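Long-range contacts in myosin-2 (Saccharomyces cerevisiae, PDB 6IXO), which carries organelles and proteins along actin cables as a class V myosin, the piece described here being its globular cargo-binding tail domain: residues Ile85-Thr90 with Asn157-Ile161; Ile98-Val102 with Ser211-Met216; Ala177-Ser183 with Leu260-Val264; His220-Val225 with Phe381-Arg387; Glu393-Pro397 with Val409-Ala413. All coordinates share one frame; numbering follows the deposited sequence.

Contact 1 of 5, residues Ile85-Thr90 with Asn157-Ile161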
# COMPACT_ATOMS: atom_id res chain seq x y z
N ILE A 85 2.23 5.71 -16.69
CA ILE A 85 2.47 5.01 -15.42
C ILE A 85 1.16 4.97 -14.62
O ILE A 85 0.78 3.93 -14.10
CB ILE A 85 3.56 5.69 -14.57
CG1 ILE A 85 4.95 5.44 -15.23
CG2 ILE A 85 3.51 5.15 -13.14
CD1 ILE A 85 6.14 6.19 -14.54
N GLN A 86 0.48 6.11 -14.55
CA GLN A 86 -0.74 6.13 -13.75
C GLN A 86 -1.74 5.13 -14.34
O GLN A 86 -2.39 4.37 -13.62
CB GLN A 86 -1.36 7.53 -13.71
CG GLN A 86 -2.67 7.55 -12.88
CD GLN A 86 -3.05 8.93 -12.35
OE1 GLN A 86 -2.20 9.73 -11.92
NE2 GLN A 86 -4.33 9.21 -12.35
N LYS A 87 -1.85 5.15 -15.67
CA LYS A 87 -2.73 4.21 -16.36
C LYS A 87 -2.35 2.77 -16.07
O LYS A 87 -3.21 1.91 -15.83
CB LYS A 87 -2.72 4.46 -17.87
CG LYS A 87 -3.62 3.47 -18.63
CD LYS A 87 -3.81 3.87 -20.09
CE LYS A 87 -4.87 3.00 -20.77
NZ LYS A 87 -5.04 3.32 -22.22
N VAL A 88 -1.06 2.47 -16.08
CA VAL A 88 -0.62 1.12 -15.77
C VAL A 88 -1.05 0.71 -14.36
O VAL A 88 -1.51 -0.40 -14.14
CB VAL A 88 0.92 0.96 -15.93
CG1 VAL A 88 1.38 -0.36 -15.34
CG2 VAL A 88 1.28 1.00 -17.45
N VAL A 89 -0.93 1.63 -13.40
CA VAL A 89 -1.26 1.21 -12.04
C VAL A 89 -2.81 1.04 -11.92
O VAL A 89 -3.29 0.17 -11.20
CB VAL A 89 -0.75 2.22 -11.05
CG1 VAL A 89 -1.29 1.92 -9.64
CG2 VAL A 89 0.86 2.22 -11.05
N THR A 90 -3.55 1.82 -12.69
CA THR A 90 -5.02 1.77 -12.68
C THR A 90 -5.55 0.40 -13.16
O THR A 90 -6.63 -0.07 -12.76
CB THR A 90 -5.55 2.95 -13.55
OG1 THR A 90 -5.24 4.17 -12.86
CG2 THR A 90 -7.07 2.90 -13.74
N ASN A 157 -1.13 9.67 -6.28
CA ASN A 157 -2.17 9.02 -7.07
C ASN A 157 -1.97 7.54 -7.10
O ASN A 157 -2.91 6.79 -6.80
CB ASN A 157 -2.21 9.59 -8.51
CG ASN A 157 -2.75 10.98 -8.54
OD1 ASN A 157 -3.22 11.46 -7.50
ND2 ASN A 157 -2.69 11.64 -9.70
N ILE A 158 -0.77 7.07 -7.45
CA ILE A 158 -0.65 5.62 -7.60
C ILE A 158 -0.64 4.95 -6.21
O ILE A 158 -1.08 3.81 -6.08
CB ILE A 158 0.60 5.18 -8.44
CG1 ILE A 158 1.93 5.60 -7.80
CG2 ILE A 158 0.46 5.65 -9.87
CD1 ILE A 158 3.08 4.68 -8.28
N TYR A 159 -0.22 5.66 -5.18
CA TYR A 159 -0.27 5.08 -3.82
C TYR A 159 -1.76 4.84 -3.45
O TYR A 159 -2.13 3.76 -2.94
CB TYR A 159 0.38 6.01 -2.81
CG TYR A 159 0.30 5.41 -1.40
CD1 TYR A 159 1.21 4.46 -1.01
CD2 TYR A 159 -0.68 5.80 -0.50
CE1 TYR A 159 1.17 3.86 0.29
CE2 TYR A 159 -0.77 5.22 0.81
CZ TYR A 159 0.14 4.26 1.18
OH TYR A 159 0.13 3.72 2.45
N ASN A 160 -2.59 5.83 -3.74
CA ASN A 160 -4.02 5.72 -3.40
C ASN A 160 -4.79 4.76 -4.28
O ASN A 160 -5.70 4.07 -3.82
CB ASN A 160 -4.65 7.09 -3.44
CG ASN A 160 -4.50 7.79 -2.14
OD1 ASN A 160 -5.21 7.48 -1.20
ND2 ASN A 160 -3.51 8.68 -2.03
N ILE A 161 -4.45 4.74 -5.55
CA ILE A 161 -5.09 3.80 -6.47
C ILE A 161 -4.79 2.36 -6.02
O ILE A 161 -5.67 1.49 -5.93
CB ILE A 161 -4.60 4.01 -7.89
CG1 ILE A 161 -5.21 5.30 -8.48
CG2 ILE A 161 -4.94 2.80 -8.80
CD1 ILE A 161 -4.50 5.79 -9.80
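Val89 presses into Ile158 at the middle of this helix pair, its CG2 lying 3.6 Å from Ile158 CG2. The same valine turns its other branch to Ile161, with CG1 3.8 Å from Ile161 CG2, so both methyls are engaged. Ile158 reaches Val89 with its short branch: chi1 of 61° sets CG1 between the backbone N and carbonyl carbon and leaves CG2 facing across. Ile161 spreads its two branches, CG2 to Val89 and CD1 to the Gln86 and Thr90 side, where CD1 is 3.5 Å from Thr90 OG1. The partly exposed flank is polar. Asn157 ND2 donates to Gln86 OE1 over 3.0 Å at an N-H...O angle of 153°, and the two amide planes stand perpendicular. Gln86 can span the gap because its chain is extended. Residues 85-90 end helix 71-90, and 157-161 belong to the long helix 134-180; in this mainly helical tail domain the two short segments run nearly parallel, 6° apart, with axes 9.6 Å from each other. Thr90 OG1 folds back to donate to Gln86 O, a carbonyl that also accepts from Thr90 N. Further out, Trp104 and Val108 of helix 97-124 cover Ile85, and Val108 also touches Ile158, while Lys165 NZ bonds to Thr90 O.

Contact 2 of 5, residues Ile98-Val102 with Ser211-Met216. With SO4 (sulfate ion), chain B.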
# COMPACT_ATOMS: atom_id res chain seq x y z
N ILE A 98 0.05 -6.96 -5.80
CA ILE A 98 0.99 -6.50 -4.78
C ILE A 98 2.40 -6.27 -5.39
O ILE A 98 2.92 -5.16 -5.27
CB ILE A 98 1.06 -7.49 -3.57
CG1 ILE A 98 -0.28 -7.44 -2.79
CG2 ILE A 98 2.25 -7.15 -2.66
CD1 ILE A 98 -0.51 -8.74 -1.87
N PRO A 99 3.01 -7.30 -6.03
CA PRO A 99 4.35 -6.98 -6.56
C PRO A 99 4.34 -5.87 -7.60
O PRO A 99 5.24 -5.02 -7.55
CB PRO A 99 4.83 -8.32 -7.19
CG PRO A 99 3.60 -9.17 -7.29
CD PRO A 99 2.65 -8.71 -6.22
N SER A 100 3.35 -5.81 -8.50
CA SER A 100 3.41 -4.75 -9.53
C SER A 100 3.22 -3.40 -8.90
O SER A 100 3.83 -2.43 -9.30
CB SER A 100 2.40 -4.98 -10.63
OG SER A 100 2.73 -6.16 -11.33
N GLY A 101 2.37 -3.32 -7.88
CA GLY A 101 2.17 -2.02 -7.25
C GLY A 101 3.41 -1.54 -6.52
O GLY A 101 3.76 -0.37 -6.55
N VAL A 102 4.08 -2.44 -5.82
CA VAL A 102 5.27 -2.02 -5.07
C VAL A 102 6.38 -1.61 -6.06
O VAL A 102 7.10 -0.61 -5.85
CB VAL A 102 5.76 -3.16 -4.14
CG1 VAL A 102 7.06 -2.76 -3.44
CG2 VAL A 102 4.63 -3.52 -3.07
N SER A 211 3.13 -11.24 1.39
CA SER A 211 3.51 -10.81 0.05
C SER A 211 3.81 -9.31 0.08
O SER A 211 4.79 -8.85 -0.52
CB SER A 211 2.40 -11.15 -0.94
OG SER A 211 2.75 -10.73 -2.25
N ILE A 212 3.00 -8.54 0.80
CA ILE A 212 3.32 -7.13 0.96
C ILE A 212 4.66 -6.97 1.64
O ILE A 212 5.53 -6.23 1.18
CB ILE A 212 2.27 -6.41 1.77
CG1 ILE A 212 0.96 -6.37 0.97
CG2 ILE A 212 2.67 -4.95 2.04
CD1 ILE A 212 -0.21 -5.82 1.76
N TYR A 213 4.85 -7.70 2.74
CA TYR A 213 6.13 -7.62 3.45
C TYR A 213 7.34 -7.92 2.57
O TYR A 213 8.33 -7.14 2.52
CB TYR A 213 6.10 -8.60 4.65
CG TYR A 213 7.44 -8.67 5.37
CD1 TYR A 213 7.75 -7.76 6.37
CD2 TYR A 213 8.37 -9.66 5.06
CE1 TYR A 213 8.95 -7.83 7.05
CE2 TYR A 213 9.58 -9.74 5.74
CZ TYR A 213 9.86 -8.82 6.73
OH TYR A 213 11.05 -8.88 7.42
N TRP A 214 7.30 -9.07 1.88
CA TRP A 214 8.51 -9.50 1.14
C TRP A 214 8.76 -8.68 -0.12
O TRP A 214 9.92 -8.47 -0.49
CB TRP A 214 8.42 -10.99 0.79
CG TRP A 214 8.77 -11.82 1.94
CD1 TRP A 214 7.93 -12.62 2.70
CD2 TRP A 214 10.06 -11.90 2.56
NE1 TRP A 214 8.65 -13.22 3.71
CE2 TRP A 214 9.96 -12.79 3.65
CE3 TRP A 214 11.31 -11.31 2.28
CZ2 TRP A 214 11.05 -13.10 4.47
CZ3 TRP A 214 12.38 -11.62 3.08
CH2 TRP A 214 12.25 -12.51 4.17
N CYS A 215 7.70 -8.19 -0.78
CA CYS A 215 7.86 -7.32 -1.97
C CYS A 215 8.50 -6.01 -1.55
O CYS A 215 9.44 -5.50 -2.19
CB CYS A 215 6.50 -7.07 -2.68
SG CYS A 215 5.98 -8.53 -3.63
N MET A 216 8.00 -5.45 -0.45
CA MET A 216 8.59 -4.22 0.08
C MET A 216 10.01 -4.40 0.55
O MET A 216 10.89 -3.55 0.28
CB MET A 216 7.74 -3.68 1.21
CG MET A 216 6.40 -3.24 0.64
SD MET A 216 5.79 -1.83 1.53
CE MET A 216 4.30 -1.47 0.61
S SO4 B . 8.07 -15.18 6.78
O1 SO4 B . 7.12 -15.59 7.81
O2 SO4 B . 7.72 -15.80 5.50
O3 SO4 B . 9.41 -15.60 7.18
O4 SO4 B . 8.04 -13.73 6.64
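Two helices of the mainly helical cargo-binding tail, 97-124 and 202-218, pack here through their 98-102 and 211-216 turns, crossing at -38° with axes 9.4 Å apart. Ile98 leads the contact. Its CG2, anti to the backbone N, lies 3.6 Å from Ser211 OG and 3.9 Å from Ile212 CG1, and the two isoleucine side chains meet at about a right angle. CD1 of Ile98 runs on past Ser211. Cys215 points its sulfur at Pro99, with SG 3.7 Å from Pro99 CB and equally near Pro99 CA, so it rests against the start of the proline ring. One turn on, Val102 sets CG2 4.0 Å from Cys215 CB and also touches Met216 CG, which it crosses nearly at right angles. Trp162 of helix 134-180 covers both Val102 and Met216. Elsewhere on helix 202-218, Tyr213 CE2 lies over the face of the Trp214 ring, and Trp214 NE1 makes two weak hydrogen bonds to a sulfate, probably from the crystallisation liquor, which His274 NE2 also binds. Between the two helices the closest approaches are mostly of aliphatic carbons and sulfur, with Val102 CG1 also against Cys215 O and Ser211 OG in van der Waals contact with Ile98; the buried interface therefore depends on shape and apolar burial.

Contact 3 of 5, residues Ala177-Ser183 with Leu260-Val264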
# COMPACT_ATOMS: atom_id res chain seq x y z
N ALA A 177 -12.43 -15.22 5.68
CA ALA A 177 -11.31 -15.82 6.42
C ALA A 177 -11.41 -15.57 7.93
O ALA A 177 -11.21 -16.49 8.73
CB ALA A 177 -9.99 -15.25 5.88
N VAL A 178 -11.68 -14.33 8.32
CA VAL A 178 -11.70 -13.98 9.75
C VAL A 178 -13.01 -14.40 10.43
O VAL A 178 -12.99 -15.01 11.48
CB VAL A 178 -11.48 -12.47 9.93
CG1 VAL A 178 -11.68 -12.02 11.37
CG2 VAL A 178 -10.05 -12.06 9.42
N VAL A 179 -14.14 -14.07 9.79
CA VAL A 179 -15.45 -14.18 10.44
C VAL A 179 -16.09 -15.55 10.24
O VAL A 179 -16.69 -16.10 11.15
CB VAL A 179 -16.40 -13.07 9.90
CG1 VAL A 179 -17.78 -13.18 10.52
CG2 VAL A 179 -15.81 -11.69 10.25
N ILE A 180 -15.97 -16.09 9.05
CA ILE A 180 -16.73 -17.28 8.68
C ILE A 180 -15.91 -18.58 8.73
O ILE A 180 -16.40 -19.58 9.25
CB ILE A 180 -17.33 -17.14 7.24
CG1 ILE A 180 -18.24 -15.91 7.14
CG2 ILE A 180 -18.10 -18.42 6.83
CD1 ILE A 180 -19.52 -16.03 8.00
N SER A 181 -14.71 -18.59 8.15
CA SER A 181 -13.92 -19.84 8.05
C SER A 181 -13.58 -20.39 9.43
O SER A 181 -13.27 -19.64 10.36
CB SER A 181 -12.61 -19.67 7.26
OG SER A 181 -11.60 -19.09 8.07
N GLU A 182 -13.65 -21.71 9.57
CA GLU A 182 -13.41 -22.32 10.85
C GLU A 182 -11.96 -22.67 11.00
O GLU A 182 -11.43 -23.51 10.28
CB GLU A 182 -14.30 -23.55 11.04
CG GLU A 182 -15.76 -23.19 11.17
CD GLU A 182 -16.61 -24.39 11.54
OE1 GLU A 182 -16.74 -25.30 10.70
OE2 GLU A 182 -17.11 -24.43 12.69
N SER A 183 -11.30 -22.01 11.94
CA SER A 183 -10.01 -22.47 12.44
C SER A 183 -10.15 -23.87 13.03
O SER A 183 -9.21 -24.65 13.03
CB SER A 183 -9.49 -21.50 13.49
OG SER A 183 -10.56 -20.76 14.06
N LEU A 260 -12.77 -17.22 16.46
CA LEU A 260 -12.37 -15.85 16.14
C LEU A 260 -11.03 -15.50 16.81
O LEU A 260 -10.15 -14.86 16.19
CB LEU A 260 -13.46 -14.85 16.54
CG LEU A 260 -13.20 -13.35 16.29
CD1 LEU A 260 -13.08 -13.07 14.73
CD2 LEU A 260 -14.35 -12.47 16.87
N ASN A 261 -10.88 -15.89 18.07
CA ASN A 261 -9.63 -15.69 18.80
C ASN A 261 -8.48 -16.29 17.99
O ASN A 261 -7.48 -15.62 17.75
CB ASN A 261 -9.71 -16.30 20.22
CG ASN A 261 -8.34 -16.39 20.91
OD1 ASN A 261 -7.49 -15.56 20.71
ND2 ASN A 261 -8.14 -17.43 21.69
N TYR A 262 -8.64 -17.53 17.54
CA TYR A 262 -7.52 -18.21 16.85
C TYR A 262 -7.24 -17.50 15.51
O TYR A 262 -6.08 -17.32 15.13
CB TYR A 262 -7.83 -19.68 16.59
CG TYR A 262 -7.86 -20.55 17.83
CD1 TYR A 262 -7.40 -20.07 19.05
CD2 TYR A 262 -8.35 -21.86 17.78
CE1 TYR A 262 -7.43 -20.89 20.21
CE2 TYR A 262 -8.40 -22.67 18.91
CZ TYR A 262 -7.93 -22.20 20.12
OH TYR A 262 -7.94 -23.03 21.24
N ASN A 263 -8.30 -17.11 14.80
CA ASN A 263 -8.07 -16.37 13.53
C ASN A 263 -7.31 -15.06 13.72
O ASN A 263 -6.28 -14.77 13.05
CB ASN A 263 -9.42 -16.11 12.87
CG ASN A 263 -10.04 -17.36 12.30
OD1 ASN A 263 -9.37 -18.41 12.21
ND2 ASN A 263 -11.34 -17.27 11.88
N VAL A 264 -7.81 -14.24 14.63
CA VAL A 264 -7.23 -12.94 14.90
C VAL A 264 -5.83 -13.00 15.52
O VAL A 264 -4.93 -12.20 15.18
CB VAL A 264 -8.17 -12.13 15.84
CG1 VAL A 264 -7.64 -10.75 16.11
CG2 VAL A 264 -9.52 -12.00 15.18
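Asn263 points its amide at the end of helix 134-180, and the other side chains are arranged about it. With chi1 at -72°, the head is presented ND2 first to the carbonyls of the last helical turn. ND2 donates to Val178 O over 2.8 Å with an N-H...O angle of 157°. That oxygen lies in the plane of the Asn263 amide, whereas the donor sits 39° above the plane of the carbonyl. A second, weak bond runs from Asn263 ND2 to Ser181 O at 3.4 Å. The other end of the amide faces Ser183, whose OG comes within 3.2 Å of Asn263 OD1, but the hydrogen bond of that hydroxyl is to Gln259 O. Ser183 CB comes to the edge of the Tyr262 ring, near its plane. Beside the amide the contact is apolar. Val178 and Leu260 cross obliquely, CG1 of the valine 3.8 Å from Leu260 CD1, and Met202 of helix 202-218 touches both Val178 and Asn263. The helix widens to a pi-type turn over 177-180, and Ser181 is the first residue to leave helical angles. Its OG returns to Ala177 O at 2.7 Å. Side chains thus supply carbonyls at the helix end: Ser181 closes the terminus locally through Ala177 O, while of these bonds those from Asn263 alone join the end of helix 134-180 to helix 254-273, within a buried setting.

Contact 4 of 5, residues His220-Val225 with Phe381-Arg387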
# COMPACT_ATOMS: atom_id res chain seq x y z
N HIS A 220 13.48 -3.03 -1.74
CA HIS A 220 14.17 -1.96 -1.03
C HIS A 220 13.26 -0.77 -0.73
O HIS A 220 13.65 0.36 -0.88
CB HIS A 220 15.40 -1.50 -1.84
CG HIS A 220 16.26 -2.64 -2.31
ND1 HIS A 220 17.03 -3.38 -1.44
CD2 HIS A 220 16.44 -3.18 -3.53
CE1 HIS A 220 17.67 -4.32 -2.12
NE2 HIS A 220 17.33 -4.22 -3.39
N ILE A 221 12.04 -1.04 -0.31
CA ILE A 221 11.11 0.03 0.01
C ILE A 221 11.34 0.47 1.44
O ILE A 221 11.49 -0.36 2.33
CB ILE A 221 9.64 -0.41 -0.13
CG1 ILE A 221 9.35 -0.82 -1.56
CG2 ILE A 221 8.71 0.74 0.27
CD1 ILE A 221 9.58 0.29 -2.55
N GLU A 222 11.31 1.78 1.65
CA GLU A 222 11.50 2.36 2.98
C GLU A 222 10.47 1.81 4.03
O GLU A 222 9.27 1.75 3.75
CB GLU A 222 11.45 3.89 2.84
CG GLU A 222 12.67 4.55 2.04
CD GLU A 222 12.52 4.65 0.48
OE1 GLU A 222 13.26 5.48 -0.14
OE2 GLU A 222 11.70 3.91 -0.14
N ASN A 223 10.95 1.38 5.20
CA ASN A 223 10.10 0.73 6.20
C ASN A 223 8.89 1.56 6.64
O ASN A 223 7.85 0.99 7.01
CB ASN A 223 10.92 0.33 7.44
CG ASN A 223 11.64 -1.01 7.28
OD1 ASN A 223 11.34 -1.79 6.36
ND2 ASN A 223 12.60 -1.28 8.17
N GLU A 224 9.01 2.88 6.64
CA GLU A 224 7.85 3.73 6.96
C GLU A 224 6.66 3.47 6.05
O GLU A 224 5.51 3.59 6.44
CB GLU A 224 8.22 5.21 6.85
CG GLU A 224 9.18 5.67 7.91
CD GLU A 224 10.66 5.52 7.51
OE1 GLU A 224 10.99 4.87 6.48
OE2 GLU A 224 11.49 6.08 8.24
N VAL A 225 6.96 3.14 4.80
CA VAL A 225 5.90 2.94 3.84
C VAL A 225 5.19 1.61 4.11
O VAL A 225 3.95 1.49 4.04
CB VAL A 225 6.47 2.95 2.42
CG1 VAL A 225 5.42 2.49 1.43
CG2 VAL A 225 7.02 4.38 2.05
N PHE A 381 5.44 8.07 1.36
CA PHE A 381 6.71 8.52 0.71
C PHE A 381 6.95 10.01 0.89
O PHE A 381 8.11 10.48 0.93
CB PHE A 381 6.69 8.22 -0.79
CG PHE A 381 6.89 6.77 -1.10
CD1 PHE A 381 8.16 6.20 -1.01
CD2 PHE A 381 5.82 5.96 -1.45
CE1 PHE A 381 8.37 4.85 -1.30
CE2 PHE A 381 6.02 4.60 -1.72
CZ PHE A 381 7.30 4.05 -1.66
N SER A 382 5.86 10.78 0.92
CA SER A 382 5.99 12.24 0.90
C SER A 382 6.52 12.74 2.26
O SER A 382 6.88 13.92 2.41
CB SER A 382 4.65 12.90 0.56
OG SER A 382 3.80 12.88 1.71
N LEU A 383 6.54 11.84 3.25
CA LEU A 383 6.90 12.21 4.61
C LEU A 383 8.37 11.92 4.91
O LEU A 383 8.85 12.22 5.99
CB LEU A 383 6.04 11.45 5.64
CG LEU A 383 4.53 11.63 5.48
CD1 LEU A 383 3.84 10.76 6.56
CD2 LEU A 383 4.12 13.06 5.60
N ILE A 384 9.06 11.29 3.97
CA ILE A 384 10.44 10.94 4.25
C ILE A 384 11.38 11.54 3.20
O ILE A 384 10.97 11.87 2.06
CB ILE A 384 10.64 9.42 4.32
CG1 ILE A 384 10.47 8.81 2.95
CG2 ILE A 384 9.61 8.76 5.28
CD1 ILE A 384 10.53 7.31 2.99
N LYS A 385 12.64 11.69 3.60
CA LYS A 385 13.67 12.33 2.80
C LYS A 385 13.85 11.54 1.54
O LYS A 385 13.76 10.31 1.56
CB LYS A 385 14.98 12.40 3.58
N THR A 386 14.07 12.22 0.42
CA THR A 386 14.20 11.51 -0.84
C THR A 386 15.53 10.80 -0.97
O THR A 386 16.49 11.06 -0.22
CB THR A 386 14.02 12.45 -2.06
OG1 THR A 386 14.99 13.51 -2.02
CG2 THR A 386 12.65 13.04 -2.04
N ARG A 387 15.56 9.88 -1.94
CA ARG A 387 16.75 9.10 -2.25
C ARG A 387 17.90 10.02 -2.73
O ARG A 387 17.81 10.65 -3.79
CB ARG A 387 16.38 8.03 -3.29
CG ARG A 387 15.13 7.17 -2.88
CD ARG A 387 14.75 6.06 -3.92
NE ARG A 387 13.88 5.05 -3.28
CZ ARG A 387 13.19 4.08 -3.90
NH1 ARG A 387 13.21 3.96 -5.23
NH2 ARG A 387 12.45 3.24 -3.17
O HOH W 1 12.91 0.84 -4.16
O HOH W 2 12.61 7.95 -0.38
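Glu222 reaches across to the 381-387 loop, and each part of its side chain finds a partner there. CB lies 3.5 Å from Ile384 CD1, and CG touches the same methyl. The chain then bends, chi2 being 88°, which turns the carboxylate from Ile384 to Arg387. OE1 accepts from Arg387 NE and OE2 from Arg387 NH2, both at 3.2 Å and nearly straight. This is a side-on, two-pronged salt bridge: both oxygens are met on their syn sides, and the carboxylate and guanidinium planes are only 12° apart. At the edge of the Phe381 ring, near its plane, Glu222 OE2 also lies 3.6 Å from Phe381 CE1. A water that donates to OE1 continues to Lys385 O, so the carboxylate is linked to the loop backbone as well.

Glu222 holds the N-cap position of helix 223-247, directly after the Schellman motif, with His220 as its C-prime residue, that closes helix 202-218. The salt bridge therefore fastens the joint between two successive helices of the tail to the long loop preceding helix 403-415.

In the first turn of the new helix, Val225 makes a CH-pi contact: CG2 stands 3.6 Å from the Phe381 ring centroid and 9° off the ring normal. Ile221 CG2 approaches the same ring at Phe381 CZ, 4.1 Å away. Ile384 extends its CG2 to the Glu224 side chain, from CB to CD. Behind Arg387 lies helix 97-124, where NH1 has a weak hydrogen bond to Ala106 O and a long, weak ion pair with Glu110.

Contact 5 of 5, residues Glu393-Pro397 with Val409-Ala413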
# COMPACT_ATOMS: atom_id res chain seq x y z
N GLU A 393 25.93 4.13 -13.43
CA GLU A 393 26.18 3.67 -14.79
C GLU A 393 24.89 3.43 -15.60
O GLU A 393 23.88 2.93 -15.08
CB GLU A 393 27.00 2.37 -14.77
CG GLU A 393 27.46 1.92 -16.16
CD GLU A 393 27.79 0.44 -16.23
OE1 GLU A 393 26.85 -0.36 -16.47
OE2 GLU A 393 28.98 0.07 -16.07
N ALA A 394 24.95 3.81 -16.87
CA ALA A 394 23.86 3.62 -17.82
C ALA A 394 23.60 2.14 -18.06
O ALA A 394 24.45 1.44 -18.63
CB ALA A 394 24.18 4.33 -19.14
N TYR A 395 22.42 1.66 -17.64
CA TYR A 395 22.07 0.24 -17.78
C TYR A 395 20.65 0.01 -18.28
O TYR A 395 19.72 0.67 -17.84
CB TYR A 395 22.23 -0.46 -16.44
CG TYR A 395 21.55 -1.82 -16.35
CD1 TYR A 395 22.00 -2.91 -17.09
CD2 TYR A 395 20.48 -2.02 -15.48
CE1 TYR A 395 21.38 -4.17 -16.99
CE2 TYR A 395 19.87 -3.27 -15.37
CZ TYR A 395 20.32 -4.34 -16.13
OH TYR A 395 19.69 -5.57 -16.01
N ILE A 396 20.50 -0.96 -19.18
CA ILE A 396 19.19 -1.35 -19.69
C ILE A 396 19.15 -2.86 -19.89
O ILE A 396 19.99 -3.40 -20.60
CB ILE A 396 18.83 -0.59 -21.01
CG1 ILE A 396 17.80 -1.36 -21.82
CG2 ILE A 396 20.06 -0.37 -21.91
CD1 ILE A 396 17.45 -0.62 -23.10
N PRO A 397 18.20 -3.57 -19.24
CA PRO A 397 18.16 -5.04 -19.21
C PRO A 397 18.14 -5.74 -20.57
O PRO A 397 18.01 -5.08 -21.60
CB PRO A 397 16.86 -5.34 -18.46
CG PRO A 397 16.66 -4.15 -17.59
CD PRO A 397 17.15 -2.98 -18.38
N VAL A 409 21.20 4.81 -24.43
CA VAL A 409 21.91 4.38 -23.25
C VAL A 409 23.33 3.94 -23.57
O VAL A 409 24.26 4.29 -22.84
CB VAL A 409 21.13 3.25 -22.52
CG1 VAL A 409 21.96 2.69 -21.41
CG2 VAL A 409 19.85 3.82 -21.98
N ASP A 410 23.53 3.22 -24.68
CA ASP A 410 24.88 2.81 -25.06
C ASP A 410 25.77 4.01 -25.39
O ASP A 410 26.98 4.00 -25.11
CB ASP A 410 24.86 1.86 -26.27
CG ASP A 410 24.16 0.52 -25.96
OD1 ASP A 410 23.87 0.23 -24.78
OD2 ASP A 410 23.90 -0.24 -26.92
N LEU A 411 25.19 5.03 -26.03
CA LEU A 411 25.99 6.18 -26.44
C LEU A 411 26.35 7.00 -25.21
O LEU A 411 27.47 7.43 -25.05
CB LEU A 411 25.24 7.04 -27.47
CG LEU A 411 25.15 6.47 -28.88
CD1 LEU A 411 24.12 7.24 -29.65
CD2 LEU A 411 26.51 6.50 -29.57
N VAL A 412 25.38 7.20 -24.32
CA VAL A 412 25.66 7.87 -23.06
C VAL A 412 26.79 7.15 -22.33
O VAL A 412 27.76 7.77 -21.88
CB VAL A 412 24.44 7.94 -22.15
CG1 VAL A 412 24.85 8.31 -20.75
CG2 VAL A 412 23.42 8.92 -22.72
N ALA A 413 26.65 5.83 -22.24
CA ALA A 413 27.65 5.01 -21.58
C ALA A 413 29.05 5.17 -22.20
O ALA A 413 30.05 5.12 -21.49
CB ALA A 413 27.22 3.55 -21.61
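Val409 CG1 is the point on which the tight part of this contact converges. Ala394 CB and Ile396 CG2 both come to 3.6 Å from Val409 CG1, so one methyl is touched by two residues that are next but one to each other in an extended loop. With chi1 at 172°, CG1 stands anti to the backbone N of Val409 and faces the loop. Ile396 meets it with the short branch: CG2 lies between its own backbone N and carbonyl carbon and also packs 3.8 Å from Val409 CB, the two side chains crossing obliquely. Ala394 sits close enough for its CB to reach the carbonyl oxygen of Val409 at 3.7 Å, and the nearest CA pair, Ala394 with Ala413, is 5.5 Å apart. Small side chains permit that approach.

Away from Val409 the fit is slacker. Ala413 CB lies 4.0 Å from Ala394 CB, and Val412 CG1 is farther still, 4.3 Å from the same atom. Val409 is the one fully buried residue among those that touch, the rest being partly exposed, as befits a surface contact of 217 Å². Tyr395 turns its side chain from helix 403-415 and makes a cation-pi contact with Arg49.

The loop is held between two helices: Ala394 and Ile396 also touch Ile60 and Ile57 of helix 53-67, while on helix 403-415 Leu411 packs on helix 6-18.

Overall arrangement
The five contacts are spread along an elongated tail domain that is mainly helical, without strands. Contacts 1, 2 and 4 cluster near the middle, their centres 15 to 18 Å apart. Contacts 2 and 4 touch directly, Val102 packing on Ile221 and Met216 O probably accepting from Ile221 N. Contacts 1 and 3 share helix 134-180, which carries the structure about 33 Å from one centre to the other. Along the chain, contacts 1 and 2 alternate their segments, as do 2 and 3, and 3 and 4, so these contacts interleave along the sequence. Contact 5 lies on the opposite side of the chain's centre from contact 3, 52 Å between centres. Contact 4 brings the C-terminal loop back to the start of helix 223-247, while contact 5 packs that loop on helix 403-415.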